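Local coordinates for ribulose bisphosphate carboxylase (Hyperthermus butylicus DSM 5456, PDB 6HUN), which probably adds CO2 and water to ribulose 1,5-bisphosphate to give two molecules of 3-phosphoglycerate, apparently within an archaeal pathway of AMP degradation, at residues I350-Y355 with V376-S381; V327-P332 with R342-H347; Y26-D31 with W80-K85. One frame throughout, in Å; residues are numbered along the deposited sequence.

Contact 1 (I350-Y355 with V376-S381); sequences IVREQY and VFPVAS
Two backbone carbonyl oxygens, Met396 O and Asp399 O, grip Arg352 NH1, and Arg352 NH2 is hydrogen-bonded as well, so the guanidinium is fixed at its tip while the stem lies against the strand entrance. The setting is the return half of a beta-alpha-beta crossover in the eight-stranded TIM barrel of Rubisco: helix 339-352 ends here, and the chain comes back after a long loop as strand 377-380. Because helix 389-396 supplies Met396 and lies just before Asp399, its C-terminal end probably favours the positive charge at NH1.

Helix end and strand entrance are joined by one backbone bond, from Val376 N to Val351 O at 2.8 Å. At the hydrogen it is fairly straight (161°), although the donor stands above the carbonyl plane, 30° out of it. Val351 O belongs to the last turn of the helix, and the residue just before the returning strand thus satisfies an end carbonyl. The bond draws the two valines together flank to flank, with CB of Val351 3.8 Å from CB of Val376. The CG2 branch of Val351, held in the crowded position between its own N and carbonyl carbon, reaches onward to CG of Pro378 at 3.9 Å.

Arg352 crosses the Pro378 ring at about a right angle. Its methylenes CG and CD do most of the touching, CG lying 3.6 Å from Pro378 CD, and a bend at chi3 (-63°) carries NH1 on to its two carbonyls while it still lies near Pro378 CG. Phe377 faces the other way, onto helix 156-164, while Val351 rests on Ala316 of helix 312-322. The same Arg352 CG also comes to 3.4 Å from the carbonyl oxygen of Val376.

Contact 2 (V327-P332 with R342-H347); sequences VHVGTP and REVLEH
With CG anti to its own carbonyl carbon (chi1 -65°), His347 places its ring beside the loop leaving strand 326-328, and chi2 (171°) turns ND1 toward that loop. Val344, one turn earlier, has CG1 anti to the backbone N, which spreads both methyl groups against the same loop.

The key bond runs from His347 ND1 to Val329 O, 2.8 Å long and almost straight at 172°. The oxygen lies in the imidazole plane at the ring edge, whereas the donor sits above the plane of the carbonyl it meets. Glu343 O, one turn back on the helix, lies 3.2 Å above the plane of the His347 ring, offset toward the rim. Behind the bond, the two residues slide past each other in opposite directions, CB of Val329 touching CB of His347 at 3.7 Å.

These segments bracket loop 6 of the Rubisco barrel, the link from a strand to its following helix. Residues 333-336 between them are not modelled; they include Lys336, predicted to stabilise the transition state. His328, a predicted substrate ligand, shares in the arrangement: Gly330 N donates to His328 ND1 at 2.9 Å, close to the ring plane. The Val329-Gly330 peptide is therefore held at both ends, its oxygen by one histidine and its N-H by the other. The first bond may polarise the peptide and strengthen the second, making His347 a second-shell residue to His328, whose NE2 meets Ser381 OG.

Gly330 has a positive phi, a conformation in which a beta carbon would crowd the preceding carbonyl oxygen. Its own O is buried without a polar partner in the model, pressed by Val344 CG1 at 3.4 Å. That methyl also meets Pro332 CB at 3.9 Å.

Contact 3 (Y26-D31 with W80-K85); sequences YLEFVD and WFEKLK
A salt-bridge network at the margin of a largely buried contact, backed by a cation-pi interaction, pins the 3-10 turn 27-29, in the loop before strand 41-49 of the N-terminal domain, to the short, weakly bonded helix 81-84. That helix precedes strand 87-93, outermost in its sheet within this chain. Lys85 is the network's centre. Bent at chi3 and chi4, its chain crosses Phe29 at about a right angle, Lys85 CG lying 3.4 Å from Phe29 CE2, and brings NZ over the face of that ring, 4.7 Å from the centroid and 14° off the normal.

From there NZ donates to Glu28 OE2 at a very short 2.4 Å, and OE2 receives it on its anti lone pair, the one turned away from the other carboxylate oxygen. A longer bond, 3.3 Å, runs from Lys85 NZ to Glu82 OE1, met from above its carboxylate plane. Glu28 OE2 also lies at the edge of the Phe81 ring, in its plane, 3.7 Å from Phe81 CE2, where the ring hydrogens carry slight positive charge. Phe81 also packs on Pro178 of the second subunit, so the cluster lies close to the dimer interface.

The two acceptors, Glu28 OE2 and Glu82 OE1, are themselves only 3.3 Å apart. One ammonium thus holds together two carboxylates that would otherwise repel, which probably stabilises charged Lys85 and may raise the pKa of one glutamate.

How the contacts relate
From the N terminus, contact 3 comes first, closing a long loop that carries strand 41-49 and helix 55-65 and joining parts of the N-terminal domain. Contact 2 follows far along the chain in the catalytic barrel, closing the short loop between strand 326-328 and helix 339-352. Contact 1 then closes the return from that same helix to strand 377-380. All three are in series; none nests or crosses. Contacts 1 and 2 share the helix and touch through neighbouring strands, with Val379 N probably bonded to Val327 O, so together they span one strand-helix-strand unit. Contact 3 stands apart, its centre about 36 Å from each of theirs.

Contact 1 (I350-Y355 with V376-S381)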
loop_
_atom_site.group_PDB
_atom_site.type_symbol
_atom_site.label_atom_id
_atom_site.label_comp_id
_atom_site.label_asym_id
_atom_site.label_seq_id
_atom_site.Cartn_x
_atom_site.Cartn_y
_atom_site.Cartn_z
ATOM N N ILE A 350 -12.731 -3.991 -17.588
ATOM C CA ILE A 350 -12.479 -2.631 -17.097
ATOM C C ILE A 350 -11.085 -2.110 -17.514
ATOM O O ILE A 350 -10.903 -0.902 -17.665
ATOM C CB ILE A 350 -12.679 -2.543 -15.570
ATOM C CG1 ILE A 350 -12.754 -1.045 -15.125
ATOM C CG2 ILE A 350 -11.528 -3.274 -14.750
ATOM C CD1 ILE A 350 -13.988 -0.298 -15.739
ATOM N N VAL A 351 -10.092 -2.974 -17.723
ATOM C CA VAL A 351 -8.782 -2.473 -18.139
ATOM C C VAL A 351 -8.645 -2.347 -19.656
ATOM O O VAL A 351 -7.768 -1.589 -20.123
ATOM C CB VAL A 351 -7.615 -3.322 -17.567
ATOM C CG1 VAL A 351 -7.731 -3.441 -16.020
ATOM C CG2 VAL A 351 -7.575 -4.729 -18.182
ATOM N N ARG A 352 -9.493 -3.044 -20.463
ATOM C CA ARG A 352 -9.306 -2.979 -21.912
ATOM C C ARG A 352 -10.307 -2.077 -22.609
ATOM O O ARG A 352 -10.025 -1.625 -23.720
ATOM C CB ARG A 352 -9.434 -4.362 -22.566
ATOM C CG ARG A 352 -8.332 -5.288 -22.163
ATOM C CD ARG A 352 -8.312 -6.391 -23.268
ATOM N NE ARG A 352 -9.560 -7.164 -23.322
ATOM C CZ ARG A 352 -9.596 -8.494 -23.460
ATOM N NH1 ARG A 352 -8.465 -9.173 -23.485
ATOM N NH2 ARG A 352 -10.743 -9.160 -23.512
ATOM N N GLU A 353 -11.510 -1.919 -22.080
ATOM C CA GLU A 353 -12.568 -1.257 -22.844
ATOM C C GLU A 353 -12.451 0.260 -22.860
ATOM O O GLU A 353 -11.879 0.888 -21.966
ATOM C CB GLU A 353 -13.913 -1.661 -22.297
ATOM C CG GLU A 353 -14.197 -3.091 -22.708
ATOM C CD GLU A 353 -15.581 -3.520 -22.349
ATOM O OE1 GLU A 353 -16.187 -2.904 -21.442
ATOM O OE2 GLU A 353 -16.048 -4.501 -22.937
ATOM N N GLN A 354 -13.000 0.861 -23.925
ATOM C CA GLN A 354 -13.061 2.315 -23.940
ATOM C C GLN A 354 -14.280 2.853 -23.209
ATOM O O GLN A 354 -14.287 4.028 -22.814
ATOM C CB GLN A 354 -13.051 2.849 -25.392
ATOM C CG GLN A 354 -11.624 3.070 -25.918
ATOM C CD GLN A 354 -10.601 3.449 -24.808
ATOM O OE1 GLN A 354 -9.717 2.640 -24.487
ATOM N NE2 GLN A 354 -10.682 4.685 -24.273
ATOM N N TYR A 355 -15.299 2.022 -23.031
ATOM C CA TYR A 355 -16.536 2.414 -22.367
ATOM C C TYR A 355 -17.043 1.174 -21.636
ATOM O O TYR A 355 -17.649 0.298 -22.242
ATOM C CB TYR A 355 -17.573 2.947 -23.343
ATOM C CG TYR A 355 -18.516 3.943 -22.703
ATOM C CD1 TYR A 355 -19.164 3.644 -21.499
ATOM C CD2 TYR A 355 -18.754 5.190 -23.284
ATOM C CE1 TYR A 355 -20.026 4.554 -20.888
ATOM C CE2 TYR A 355 -19.628 6.105 -22.691
ATOM C CZ TYR A 355 -20.259 5.784 -21.493
ATOM O OH TYR A 355 -21.117 6.691 -20.891
ATOM N N VAL A 376 -5.286 -1.273 -21.397
ATOM C CA VAL A 376 -4.202 -1.975 -20.712
ATOM C C VAL A 376 -4.211 -3.435 -21.190
ATOM O O VAL A 376 -5.279 -4.005 -21.317
ATOM C CB VAL A 376 -4.448 -1.901 -19.180
ATOM C CG1 VAL A 376 -3.508 -2.838 -18.474
ATOM C CG2 VAL A 376 -4.223 -0.398 -18.753
ATOM N N PHE A 377 -3.032 -4.073 -21.310
ATOM C CA PHE A 377 -2.945 -5.538 -21.550
ATOM C C PHE A 377 -3.243 -6.311 -20.269
ATOM O O PHE A 377 -2.456 -6.246 -19.325
ATOM C CB PHE A 377 -1.542 -5.932 -22.009
ATOM C CG PHE A 377 -1.402 -6.188 -23.489
ATOM C CD1 PHE A 377 -2.200 -7.160 -24.155
ATOM C CD2 PHE A 377 -0.462 -5.481 -24.218
ATOM C CE1 PHE A 377 -2.056 -7.408 -25.536
ATOM C CE2 PHE A 377 -0.325 -5.702 -25.576
ATOM C CZ PHE A 377 -1.114 -6.634 -26.246
ATOM N N PRO A 378 -4.298 -7.108 -20.217
ATOM C CA PRO A 378 -4.464 -8.025 -19.090
ATOM C C PRO A 378 -3.411 -9.104 -19.216
ATOM O O PRO A 378 -3.077 -9.552 -20.330
ATOM C CB PRO A 378 -5.874 -8.619 -19.290
ATOM C CG PRO A 378 -6.503 -7.818 -20.340
ATOM C CD PRO A 378 -5.416 -7.156 -21.175
ATOM N N VAL A 379 -2.916 -9.543 -18.072
ATOM C CA VAL A 379 -1.944 -10.622 -18.012
ATOM C C VAL A 379 -2.617 -11.847 -17.409
ATOM O O VAL A 379 -3.244 -11.758 -16.346
ATOM C CB VAL A 379 -0.722 -10.189 -17.197
ATOM C CG1 VAL A 379 0.220 -11.378 -16.984
ATOM C CG2 VAL A 379 -0.082 -8.953 -17.887
ATOM N N ALA A 380 -2.520 -12.971 -18.113
ATOM C CA ALA A 380 -3.065 -14.232 -17.614
ATOM C C ALA A 380 -1.925 -15.134 -17.160
ATOM O O ALA A 380 -0.858 -15.182 -17.787
ATOM C CB ALA A 380 -3.892 -14.918 -18.698
ATOM N N SER A 381 -2.143 -15.865 -16.084
ATOM C CA SER A 381 -1.082 -16.704 -15.559
ATOM C C SER A 381 -1.727 -17.718 -14.639
ATOM O O SER A 381 -2.874 -17.555 -14.222
ATOM C CB SER A 381 -0.046 -15.887 -14.794
ATOM O OG SER A 381 -0.461 -15.814 -13.445
#

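Contact 2 (V327-P332 with R342-H347)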
loop_
_atom_site.group_PDB
_atom_site.type_symbol
_atom_site.label_atom_id
_atom_site.label_comp_id
_atom_site.label_asym_id
_atom_site.label_seq_id
_atom_site.Cartn_x
_atom_site.Cartn_y
_atom_site.Cartn_z
ATOM N N VAL A 327 -1.308 -5.395 -16.706
ATOM C CA VAL A 327 -1.616 -5.654 -15.275
ATOM C C VAL A 327 -2.272 -7.027 -15.151
ATOM O O VAL A 327 -3.020 -7.471 -16.031
ATOM C CB VAL A 327 -2.506 -4.544 -14.654
ATOM C CG1 VAL A 327 -3.942 -4.695 -15.074
ATOM C CG2 VAL A 327 -2.471 -4.654 -13.053
ATOM N N HIS A 328 -1.970 -7.722 -14.071
ATOM C CA HIS A 328 -2.500 -9.071 -13.914
ATOM C C HIS A 328 -3.938 -8.961 -13.394
ATOM O O HIS A 328 -4.197 -8.218 -12.442
ATOM C CB HIS A 328 -1.610 -9.833 -12.924
ATOM C CG HIS A 328 -1.776 -11.310 -12.952
ATOM N ND1 HIS A 328 -2.951 -11.935 -12.605
ATOM C CD2 HIS A 328 -0.902 -12.295 -13.266
ATOM C CE1 HIS A 328 -2.809 -13.246 -12.721
ATOM N NE2 HIS A 328 -1.571 -13.492 -13.113
ATOM N N VAL A 329 -4.844 -9.704 -14.006
ATOM C CA VAL A 329 -6.265 -9.664 -13.689
ATOM C C VAL A 329 -6.716 -10.877 -12.901
ATOM O O VAL A 329 -7.937 -11.042 -12.658
ATOM C CB VAL A 329 -7.122 -9.552 -14.972
ATOM C CG1 VAL A 329 -6.924 -8.210 -15.597
ATOM C CG2 VAL A 329 -6.785 -10.631 -15.976
ATOM N N GLY A 330 -5.804 -11.757 -12.536
ATOM C CA GLY A 330 -6.246 -12.945 -11.828
ATOM C C GLY A 330 -6.808 -13.996 -12.761
ATOM O O GLY A 330 -7.050 -13.766 -13.941
ATOM N N THR A 331 -7.053 -15.203 -12.176
ATOM C CA THR A 331 -6.985 -16.456 -12.920
ATOM C C THR A 331 -8.368 -16.990 -13.314
ATOM O O THR A 331 -9.235 -17.163 -12.433
ATOM C CB THR A 331 -6.243 -17.469 -12.060
ATOM O OG1 THR A 331 -6.842 -17.476 -10.757
ATOM C CG2 THR A 331 -4.785 -17.028 -11.899
ATOM N N PRO A 332 -8.605 -17.295 -14.617
ATOM C CA PRO A 332 -9.892 -17.721 -15.210
ATOM C C PRO A 332 -10.061 -19.230 -15.388
ATOM O O PRO A 332 -11.110 -19.681 -15.870
ATOM C CB PRO A 332 -9.865 -17.052 -16.585
ATOM C CG PRO A 332 -8.393 -17.100 -16.960
ATOM C CD PRO A 332 -7.599 -16.995 -15.660
ATOM N N ARG A 342 -16.387 -15.075 -13.731
ATOM C CA ARG A 342 -17.146 -13.885 -14.096
ATOM C C ARG A 342 -16.371 -12.635 -13.712
ATOM O O ARG A 342 -16.293 -11.672 -14.479
ATOM C CB ARG A 342 -18.491 -13.903 -13.385
ATOM C CG ARG A 342 -19.639 -13.276 -14.122
ATOM C CD ARG A 342 -20.820 -14.274 -14.188
ATOM N NE ARG A 342 -21.130 -14.911 -12.901
ATOM C CZ ARG A 342 -21.460 -16.199 -12.747
ATOM N NH1 ARG A 342 -21.530 -17.027 -13.791
ATOM N NH2 ARG A 342 -21.716 -16.664 -11.530
ATOM N N GLU A 343 -15.783 -12.641 -12.531
ATOM C CA GLU A 343 -15.143 -11.407 -12.084
ATOM C C GLU A 343 -13.824 -11.199 -12.812
ATOM O O GLU A 343 -13.431 -10.055 -13.074
ATOM C CB GLU A 343 -14.954 -11.403 -10.568
ATOM C CG GLU A 343 -14.473 -10.038 -10.009
ATOM C CD GLU A 343 -15.507 -8.881 -10.176
ATOM O OE1 GLU A 343 -16.679 -9.167 -10.579
ATOM O OE2 GLU A 343 -15.170 -7.704 -9.861
ATOM N N VAL A 344 -13.105 -12.285 -13.129
ATOM C CA VAL A 344 -11.913 -12.114 -13.957
ATOM C C VAL A 344 -12.296 -11.482 -15.284
ATOM O O VAL A 344 -11.533 -10.662 -15.845
ATOM C CB VAL A 344 -11.178 -13.454 -14.167
ATOM C CG1 VAL A 344 -10.094 -13.337 -15.282
ATOM C CG2 VAL A 344 -10.555 -13.892 -12.850
ATOM N N LEU A 345 -13.480 -11.845 -15.804
ATOM C CA LEU A 345 -13.930 -11.265 -17.075
ATOM C C LEU A 345 -14.277 -9.788 -16.909
ATOM O O LEU A 345 -14.018 -8.985 -17.809
ATOM C CB LEU A 345 -15.122 -12.037 -17.673
ATOM C CG LEU A 345 -14.796 -13.200 -18.616
ATOM C CD1 LEU A 345 -13.607 -14.012 -18.082
ATOM C CD2 LEU A 345 -16.010 -14.110 -18.789
ATOM N N GLU A 346 -14.842 -9.395 -15.756
ATOM C CA GLU A 346 -15.076 -7.972 -15.503
ATOM C C GLU A 346 -13.764 -7.204 -15.361
ATOM O O GLU A 346 -13.658 -6.063 -15.844
ATOM C CB GLU A 346 -15.982 -7.802 -14.254
ATOM C CG GLU A 346 -17.410 -8.319 -14.558
ATOM C CD GLU A 346 -18.054 -7.724 -15.860
ATOM O OE1 GLU A 346 -18.379 -6.525 -15.848
ATOM O OE2 GLU A 346 -18.256 -8.427 -16.909
ATOM N N HIS A 347 -12.753 -7.802 -14.706
ATOM C CA HIS A 347 -11.413 -7.192 -14.639
ATOM C C HIS A 347 -10.838 -6.917 -16.022
ATOM O O HIS A 347 -10.217 -5.874 -16.246
ATOM C CB HIS A 347 -10.407 -8.085 -13.952
ATOM C CG HIS A 347 -10.678 -8.347 -12.510
ATOM N ND1 HIS A 347 -9.958 -9.280 -11.793
ATOM C CD2 HIS A 347 -11.591 -7.818 -11.657
ATOM C CE1 HIS A 347 -10.419 -9.308 -10.550
ATOM N NE2 HIS A 347 -11.414 -8.437 -10.444
#

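Contact 3 (Y26-D31 with W80-K85)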
loop_
_atom_site.group_PDB
_atom_site.type_symbol
_atom_site.label_atom_id
_atom_site.label_comp_id
_atom_site.label_asym_id
_atom_site.label_seq_id
_atom_site.Cartn_x
_atom_site.Cartn_y
_atom_site.Cartn_z
ATOM N N TYR A 26 -24.655 13.012 11.788
ATOM C CA TYR A 26 -24.281 12.241 10.616
ATOM C C TYR A 26 -25.448 12.015 9.667
ATOM O O TYR A 26 -25.218 11.545 8.544
ATOM C CB TYR A 26 -23.661 10.912 11.063
ATOM C CG TYR A 26 -22.355 11.094 11.814
ATOM C CD1 TYR A 26 -21.231 11.545 11.155
ATOM C CD2 TYR A 26 -22.263 10.847 13.187
ATOM C CE1 TYR A 26 -20.034 11.721 11.823
ATOM C CE2 TYR A 26 -21.079 11.031 13.873
ATOM C CZ TYR A 26 -19.972 11.477 13.190
ATOM O OH TYR A 26 -18.780 11.656 13.826
ATOM N N LEU A 27 -26.684 12.348 10.094
ATOM C CA LEU A 27 -27.841 12.353 9.197
ATOM C C LEU A 27 -27.681 13.408 8.110
ATOM O O LEU A 27 -28.232 13.266 7.017
ATOM C CB LEU A 27 -29.159 12.596 9.984
ATOM C CG LEU A 27 -29.741 13.973 10.409
ATOM C CD1 LEU A 27 -30.712 14.623 9.370
ATOM C CD2 LEU A 27 -30.496 13.949 11.764
ATOM N N GLU A 28 -26.926 14.460 8.400
ATOM C CA GLU A 28 -26.680 15.553 7.465
ATOM C C GLU A 28 -25.931 15.108 6.206
ATOM O O GLU A 28 -25.910 15.849 5.208
ATOM C CB GLU A 28 -25.927 16.646 8.243
ATOM C CG GLU A 28 -24.868 17.428 7.487
ATOM C CD GLU A 28 -24.468 18.734 8.166
ATOM O OE1 GLU A 28 -24.868 18.954 9.343
ATOM O OE2 GLU A 28 -23.767 19.548 7.504
ATOM N N PHE A 29 -25.359 13.904 6.199
ATOM C CA PHE A 29 -24.595 13.428 5.048
ATOM C C PHE A 29 -25.331 12.381 4.233
ATOM O O PHE A 29 -24.748 11.826 3.300
ATOM C CB PHE A 29 -23.234 12.866 5.505
ATOM C CG PHE A 29 -22.317 13.920 6.074
ATOM C CD1 PHE A 29 -22.475 14.365 7.377
ATOM C CD2 PHE A 29 -21.322 14.487 5.288
ATOM C CE1 PHE A 29 -21.662 15.354 7.912
ATOM C CE2 PHE A 29 -20.497 15.466 5.813
ATOM C CZ PHE A 29 -20.674 15.909 7.144
ATOM N N VAL A 30 -26.583 12.090 4.577
ATOM C CA VAL A 30 -27.415 11.088 3.926
ATOM C C VAL A 30 -28.577 11.815 3.276
ATOM O O VAL A 30 -29.086 12.781 3.849
ATOM C CB VAL A 30 -27.924 10.048 4.940
ATOM C CG1 VAL A 30 -28.652 8.934 4.243
ATOM C CG2 VAL A 30 -26.758 9.481 5.745
ATOM N N ASP A 31 -28.992 11.362 2.085
ATOM C CA ASP A 31 -30.074 12.009 1.332
ATOM C C ASP A 31 -30.542 11.129 0.193
ATOM O O ASP A 31 -30.045 11.256 -0.925
ATOM C CB ASP A 31 -29.605 13.343 0.776
ATOM C CG ASP A 31 -30.724 14.134 0.089
ATOM O OD1 ASP A 31 -31.802 13.561 -0.191
ATOM O OD2 ASP A 31 -30.504 15.340 -0.151
ATOM N N TRP A 80 -16.097 26.554 2.165
ATOM C CA TRP A 80 -16.202 25.442 1.230
ATOM C C TRP A 80 -16.759 24.168 1.861
ATOM O O TRP A 80 -16.780 23.117 1.196
ATOM C CB TRP A 80 -14.842 25.165 0.592
ATOM C CG TRP A 80 -14.494 26.118 -0.483
ATOM C CD1 TRP A 80 -14.129 27.422 -0.330
ATOM C CD2 TRP A 80 -14.486 25.863 -1.898
ATOM N NE1 TRP A 80 -13.892 27.999 -1.554
ATOM C CE2 TRP A 80 -14.103 27.065 -2.534
ATOM C CE3 TRP A 80 -14.775 24.743 -2.687
ATOM C CZ2 TRP A 80 -13.985 27.175 -3.919
ATOM C CZ3 TRP A 80 -14.661 24.861 -4.076
ATOM C CH2 TRP A 80 -14.278 26.071 -4.668
ATOM N N PHE A 81 -17.254 24.235 3.101
ATOM C CA PHE A 81 -17.709 23.026 3.787
ATOM C C PHE A 81 -18.919 22.394 3.092
ATOM O O PHE A 81 -18.888 21.214 2.718
ATOM C CB PHE A 81 -18.025 23.349 5.252
ATOM C CG PHE A 81 -18.553 22.173 6.032
ATOM C CD1 PHE A 81 -17.686 21.316 6.683
ATOM C CD2 PHE A 81 -19.915 21.926 6.110
ATOM C CE1 PHE A 81 -18.167 20.231 7.420
ATOM C CE2 PHE A 81 -20.405 20.844 6.809
ATOM C CZ PHE A 81 -19.531 19.992 7.477
ATOM N N GLU A 82 -20.025 23.148 2.960
ATOM C CA GLU A 82 -21.221 22.562 2.346
ATOM C C GLU A 82 -20.984 22.197 0.886
ATOM O O GLU A 82 -21.574 21.229 0.387
ATOM C CB GLU A 82 -22.432 23.501 2.467
ATOM C CG GLU A 82 -23.028 23.592 3.875
ATOM C CD GLU A 82 -23.871 22.366 4.238
ATOM O OE1 GLU A 82 -23.971 22.057 5.445
ATOM O OE2 GLU A 82 -24.413 21.698 3.331
ATOM N N LYS A 83 -20.090 22.927 0.210
ATOM C CA LYS A 83 -19.741 22.651 -1.180
ATOM C C LYS A 83 -18.980 21.327 -1.325
ATOM O O LYS A 83 -19.246 20.541 -2.246
ATOM C CB LYS A 83 -18.907 23.815 -1.727
ATOM C CG LYS A 83 -18.236 23.551 -3.089
ATOM C CD LYS A 83 -19.281 23.172 -4.171
ATOM C CE LYS A 83 -18.723 22.051 -5.095
ATOM N NZ LYS A 83 -19.806 21.098 -5.517
ATOM N N LEU A 84 -18.026 21.069 -0.439
ATOM C CA LEU A 84 -17.175 19.895 -0.535
ATOM C C LEU A 84 -17.789 18.644 0.071
ATOM O O LEU A 84 -17.137 17.599 0.060
ATOM C CB LEU A 84 -15.845 20.183 0.152
ATOM C CG LEU A 84 -14.971 21.217 -0.532
ATOM C CD1 LEU A 84 -13.708 21.499 0.280
ATOM C CD2 LEU A 84 -14.623 20.716 -1.944
ATOM N N LYS A 85 -19.001 18.697 0.598
ATOM C CA LYS A 85 -19.477 17.607 1.436
ATOM C C LYS A 85 -20.004 16.425 0.618
ATOM O O LYS A 85 -20.708 16.609 -0.379
ATOM C CB LYS A 85 -20.559 18.116 2.366
ATOM C CG LYS A 85 -21.411 17.019 2.925
ATOM C CD LYS A 85 -22.747 17.555 3.321
ATOM C CE LYS A 85 -22.546 18.794 4.131
ATOM N NZ LYS A 85 -23.568 18.842 5.184
#